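PDB 6PYM: glutamyl endopeptidase, which is a secreted serine endopeptidase that cleaves proteins preferentially on the carbonyl side of glutamate, and also after aspartate. Local coordinates for residues Ala115-Asn120 and Asn175-Ile181; His18-Val22 and Val112-Thr116. The protein carries 1 engineered substitution. Residues are numbered along the deposited sequence.

Residues 112-120 belong to the linker between the two beta-barrels of this chymotrypsin-like protease, and both interactions are built on it. Interaction 2 holds its first part against the turn that leads into strand 22-27. Interaction 1 follows directly and bonds it to Val180 of strand 180-188. Ala115 and Thr116 belong to both. The CB of Ala115 lies 4.1 Å from Ala21 CB and 3.8 Å from Val180 CG2. The centres of the interactions are about 11 Å apart. The other two segments also touch, with Asn178 OD1 packed 3.2 Å from His18 CE1. Both contacts lie away from His51, Asp93 and the engineered Ala169 of the predicted charge-relay site.

Interaction 1: Ala115-Asn120 and Asn175-Ile181; sequences ATISSN and NGKNQVI
Residues 115-119 begin extended, with phi -66 to -91° and psi 131 to 150° from Ala115 to Ser118, before Ser119 bends the chain. Asn120 has positive phi (66/16). Asn175-Asn178 forms a type I turn, Asn178 has phi/psi 63/33, and Val180 and Ile181 lie in strand 180-188. Nearest CA pairs are Thr116-Gln179 (5.1 Å) and Ile117-Val180 (4.6 Å). Two hydrogen bonds make a single parallel bridge: Val180 N to Thr116 O and Ser118 N to Val180 O, both 2.8 Å. A CA-H...O contact runs from Gln179 CA to Thr116 O (3.3 Å). This bridge joins the interdomain linker of the chymotrypsin fold to the second barrel, where Asn175-Gln179 connects antiparallel strands 172-174 and 180-188. Asn120 ND2 donates to Ile181 O (3.0 Å), while its OD1 bonds Thr123. Ser118 (t) makes an ST turn, its OG accepting from Asn120 N (2.9 Å). Asn175 (p) braces the turn: OD1 accepts from Gln179 N (3.0 Å) and ND2 donates to Gln179 OE1 (3.1 Å). Water 1 links Thr116 N to Asn178 O; water 2 links Ser118 OG to Gln179 OE1. Apolar contacts are Ala115 CB to Val180 CG2 (3.8 Å) and Ile117 CD1 to Val180 CB (4.0 Å).

Interaction 2: His18-Val22 and Val112-Thr116; sequences HYDAV and VKPAT
Asp20 makes the one direct hydrogen bond of this contact. With chi1 p and chi2 near -14°, its OD2 accepts from Lys113 N at 3.0 Å. OD1 receives a hydrogen bond from water 3 (2.7 Å), which also donates to Lys113 O (2.7 Å). The Lys113 chain is extended (t, t, t, then m) and leads away. Val112 (m) points toward the turn; its CG1 lies 3.5 Å from Asp20 O. Ala21 CB faces Lys113 O (3.6 Å) and Ala115 CB (4.1 Å). Residues 18-21 have helical phi/psi without regular helical hydrogen bonds, and Tyr19-Val22 is a type I turn closed by Val22 N to Tyr19 O (3.0 Å). Residues 112-116 are extended. The nearest CA pairs are Asp20-Val112 (5.7 Å) and Ala21-Pro114 (5.9 Å). The contact joins the interdomain linker of the chymotrypsin-like fold to the first barrel, at the turn entering strand 22-27. Val112 follows helix 108-111. Ala21 and Ala115 both pack on Val39 and bond the backbone of Val40 in strand 34-42.

Interaction 1: Ala115-Asn120 and Asn175-Ile181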
# COMPACT_ATOMS: atom_id res chain seq x y z
N ALA A 115 5.19 -7.87 -3.84
CA ALA A 115 5.45 -8.02 -2.42
C ALA A 115 4.99 -9.38 -1.92
O ALA A 115 4.06 -9.98 -2.46
CB ALA A 115 4.71 -6.93 -1.65
N THR A 116 5.67 -9.87 -0.90
CA THR A 116 5.24 -11.06 -0.19
C THR A 116 4.21 -10.67 0.86
O THR A 116 4.43 -9.74 1.64
CB THR A 116 6.44 -11.72 0.49
OG1 THR A 116 7.42 -12.07 -0.49
CG2 THR A 116 6.00 -12.98 1.24
N ILE A 117 3.09 -11.38 0.88
CA ILE A 117 2.03 -11.20 1.87
C ILE A 117 2.30 -12.13 3.04
O ILE A 117 2.64 -13.30 2.84
CB ILE A 117 0.67 -11.53 1.24
CG1 ILE A 117 0.44 -10.78 -0.07
CG2 ILE A 117 -0.45 -11.31 2.25
CD1 ILE A 117 0.46 -9.27 0.05
N SER A 118 2.11 -11.64 4.26
CA SER A 118 2.21 -12.51 5.42
C SER A 118 0.94 -13.33 5.60
O SER A 118 -0.18 -12.84 5.40
CB SER A 118 2.43 -11.67 6.68
OG SER A 118 2.51 -12.50 7.83
N SER A 119 1.11 -14.60 5.99
CA SER A 119 -0.01 -15.40 6.45
C SER A 119 -0.58 -14.87 7.76
O SER A 119 -1.70 -15.23 8.13
CB SER A 119 0.45 -16.84 6.68
OG SER A 119 1.29 -16.89 7.83
N ASN A 120 0.18 -14.03 8.46
CA ASN A 120 -0.21 -13.42 9.73
C ASN A 120 -0.36 -14.42 10.86
O ASN A 120 -0.91 -14.09 11.91
CB ASN A 120 -1.43 -12.49 9.58
CG ASN A 120 -1.04 -11.10 9.12
OD1 ASN A 120 -0.09 -10.52 9.65
ND2 ASN A 120 -1.75 -10.56 8.14
N ASN A 175 5.99 -6.35 8.27
CA ASN A 175 6.64 -6.90 9.45
C ASN A 175 8.16 -6.91 9.29
O ASN A 175 8.72 -6.41 8.30
CB ASN A 175 6.08 -8.28 9.80
CG ASN A 175 6.36 -9.34 8.74
OD1 ASN A 175 7.24 -9.17 7.89
ND2 ASN A 175 5.61 -10.44 8.80
N GLY A 176 8.86 -7.47 10.28
CA GLY A 176 10.31 -7.51 10.27
C GLY A 176 10.89 -8.37 9.17
O GLY A 176 12.06 -8.18 8.80
N LYS A 177 10.12 -9.32 8.64
CA LYS A 177 10.51 -10.11 7.49
C LYS A 177 10.19 -9.42 6.16
O LYS A 177 10.34 -10.04 5.10
CB LYS A 177 9.83 -11.48 7.54
CG LYS A 177 10.27 -12.36 8.71
CD LYS A 177 9.46 -13.65 8.74
CE LYS A 177 9.86 -14.53 9.92
NZ LYS A 177 9.02 -15.75 9.99
N ASN A 178 9.74 -8.17 6.20
CA ASN A 178 9.39 -7.41 5.00
C ASN A 178 8.24 -8.04 4.24
O ASN A 178 8.17 -7.95 3.01
CB ASN A 178 10.60 -7.14 4.12
CG ASN A 178 11.59 -6.21 4.78
OD1 ASN A 178 11.19 -5.30 5.51
ND2 ASN A 178 12.87 -6.42 4.53
N GLN A 179 7.33 -8.67 4.96
CA GLN A 179 6.09 -9.18 4.42
C GLN A 179 4.95 -8.24 4.78
O GLN A 179 4.95 -7.62 5.85
CB GLN A 179 5.78 -10.56 5.01
CG GLN A 179 6.93 -11.55 4.88
CD GLN A 179 6.75 -12.77 5.76
OE1 GLN A 179 6.08 -12.71 6.79
NE2 GLN A 179 7.35 -13.89 5.36
N VAL A 180 3.96 -8.16 3.89
CA VAL A 180 2.83 -7.26 4.09
C VAL A 180 1.82 -7.92 5.03
O VAL A 180 1.25 -8.96 4.70
CB VAL A 180 2.17 -6.89 2.75
CG1 VAL A 180 1.01 -5.93 2.97
CG2 VAL A 180 3.19 -6.31 1.78
N ILE A 181 1.60 -7.30 6.19
CA ILE A 181 0.63 -7.79 7.15
C ILE A 181 -0.71 -7.06 7.07
O ILE A 181 -1.72 -7.57 7.58
CB ILE A 181 1.18 -7.73 8.60
CG1 ILE A 181 1.42 -6.29 9.04
CG2 ILE A 181 2.44 -8.59 8.73
CD1 ILE A 181 1.83 -6.17 10.51
O HOH W 1 7.56 -7.99 0.32
O HOH W 2 4.39 -14.48 7.69

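Interaction 2: His18-Val22 and Val112-Thr116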
# COMPACT_ATOMS: atom_id res chain seq x y z
N HIS A 18 12.68 -4.61 -0.58
CA HIS A 18 11.22 -4.67 -0.49
C HIS A 18 10.54 -3.36 -0.88
O HIS A 18 9.30 -3.32 -0.95
CB HIS A 18 10.77 -5.15 0.90
CG HIS A 18 10.87 -4.12 1.98
ND1 HIS A 18 12.07 -3.74 2.56
CD2 HIS A 18 9.91 -3.43 2.63
CE1 HIS A 18 11.83 -2.84 3.50
NE2 HIS A 18 10.53 -2.64 3.57
N TYR A 19 11.30 -2.30 -1.14
CA TYR A 19 10.71 -1.01 -1.45
C TYR A 19 10.17 -0.92 -2.87
O TYR A 19 9.30 -0.07 -3.13
CB TYR A 19 11.73 0.10 -1.23
CG TYR A 19 12.20 0.15 0.20
CD1 TYR A 19 11.35 0.58 1.21
CD2 TYR A 19 13.48 -0.27 0.55
CE1 TYR A 19 11.75 0.62 2.52
CE2 TYR A 19 13.90 -0.24 1.87
CZ TYR A 19 13.03 0.20 2.86
OH TYR A 19 13.46 0.21 4.17
N ASP A 20 10.64 -1.78 -3.78
CA ASP A 20 10.27 -1.61 -5.18
C ASP A 20 8.76 -1.70 -5.39
O ASP A 20 8.21 -1.00 -6.25
CB ASP A 20 11.02 -2.58 -6.11
CG ASP A 20 10.79 -4.06 -5.79
OD1 ASP A 20 10.26 -4.41 -4.71
OD2 ASP A 20 11.18 -4.90 -6.65
N ALA A 21 8.08 -2.55 -4.62
CA ALA A 21 6.65 -2.75 -4.79
C ALA A 21 5.82 -1.61 -4.22
O ALA A 21 4.63 -1.50 -4.54
CB ALA A 21 6.23 -4.08 -4.16
N VAL A 22 6.40 -0.79 -3.35
CA VAL A 22 5.69 0.36 -2.80
C VAL A 22 5.41 1.35 -3.92
O VAL A 22 6.31 1.69 -4.70
CB VAL A 22 6.51 0.99 -1.66
CG1 VAL A 22 5.79 2.19 -1.08
CG2 VAL A 22 6.82 -0.05 -0.58
N VAL A 112 8.73 -4.76 -11.16
CA VAL A 112 9.13 -4.86 -9.77
C VAL A 112 8.78 -6.26 -9.30
O VAL A 112 7.97 -6.96 -9.91
CB VAL A 112 8.43 -3.81 -8.88
CG1 VAL A 112 8.74 -2.42 -9.38
CG2 VAL A 112 6.93 -4.05 -8.81
N LYS A 113 9.40 -6.68 -8.20
CA LYS A 113 9.02 -7.94 -7.58
C LYS A 113 7.75 -7.74 -6.76
O LYS A 113 7.74 -6.91 -5.84
CB LYS A 113 10.13 -8.44 -6.65
CG LYS A 113 9.90 -9.87 -6.17
CD LYS A 113 11.07 -10.38 -5.35
CE LYS A 113 10.93 -11.87 -5.05
NZ LYS A 113 9.76 -12.17 -4.19
N PRO A 114 6.67 -8.47 -7.04
CA PRO A 114 5.48 -8.35 -6.19
C PRO A 114 5.82 -8.63 -4.73
O PRO A 114 6.65 -9.49 -4.42
CB PRO A 114 4.53 -9.41 -6.77
CG PRO A 114 4.92 -9.48 -8.21
CD PRO A 114 6.43 -9.37 -8.18
N ALA A 115 5.19 -7.87 -3.84
CA ALA A 115 5.45 -8.02 -2.42
C ALA A 115 4.99 -9.38 -1.92
O ALA A 115 4.06 -9.98 -2.46
CB ALA A 115 4.71 -6.93 -1.65
N THR A 116 5.67 -9.87 -0.90
CA THR A 116 5.24 -11.06 -0.19
C THR A 116 4.21 -10.67 0.86
O THR A 116 4.43 -9.74 1.64
CB THR A 116 6.44 -11.72 0.49
OG1 THR A 116 7.42 -12.07 -0.49
CG2 THR A 116 6.00 -12.98 1.24
O HOH W 3 9.11 -6.54 -3.56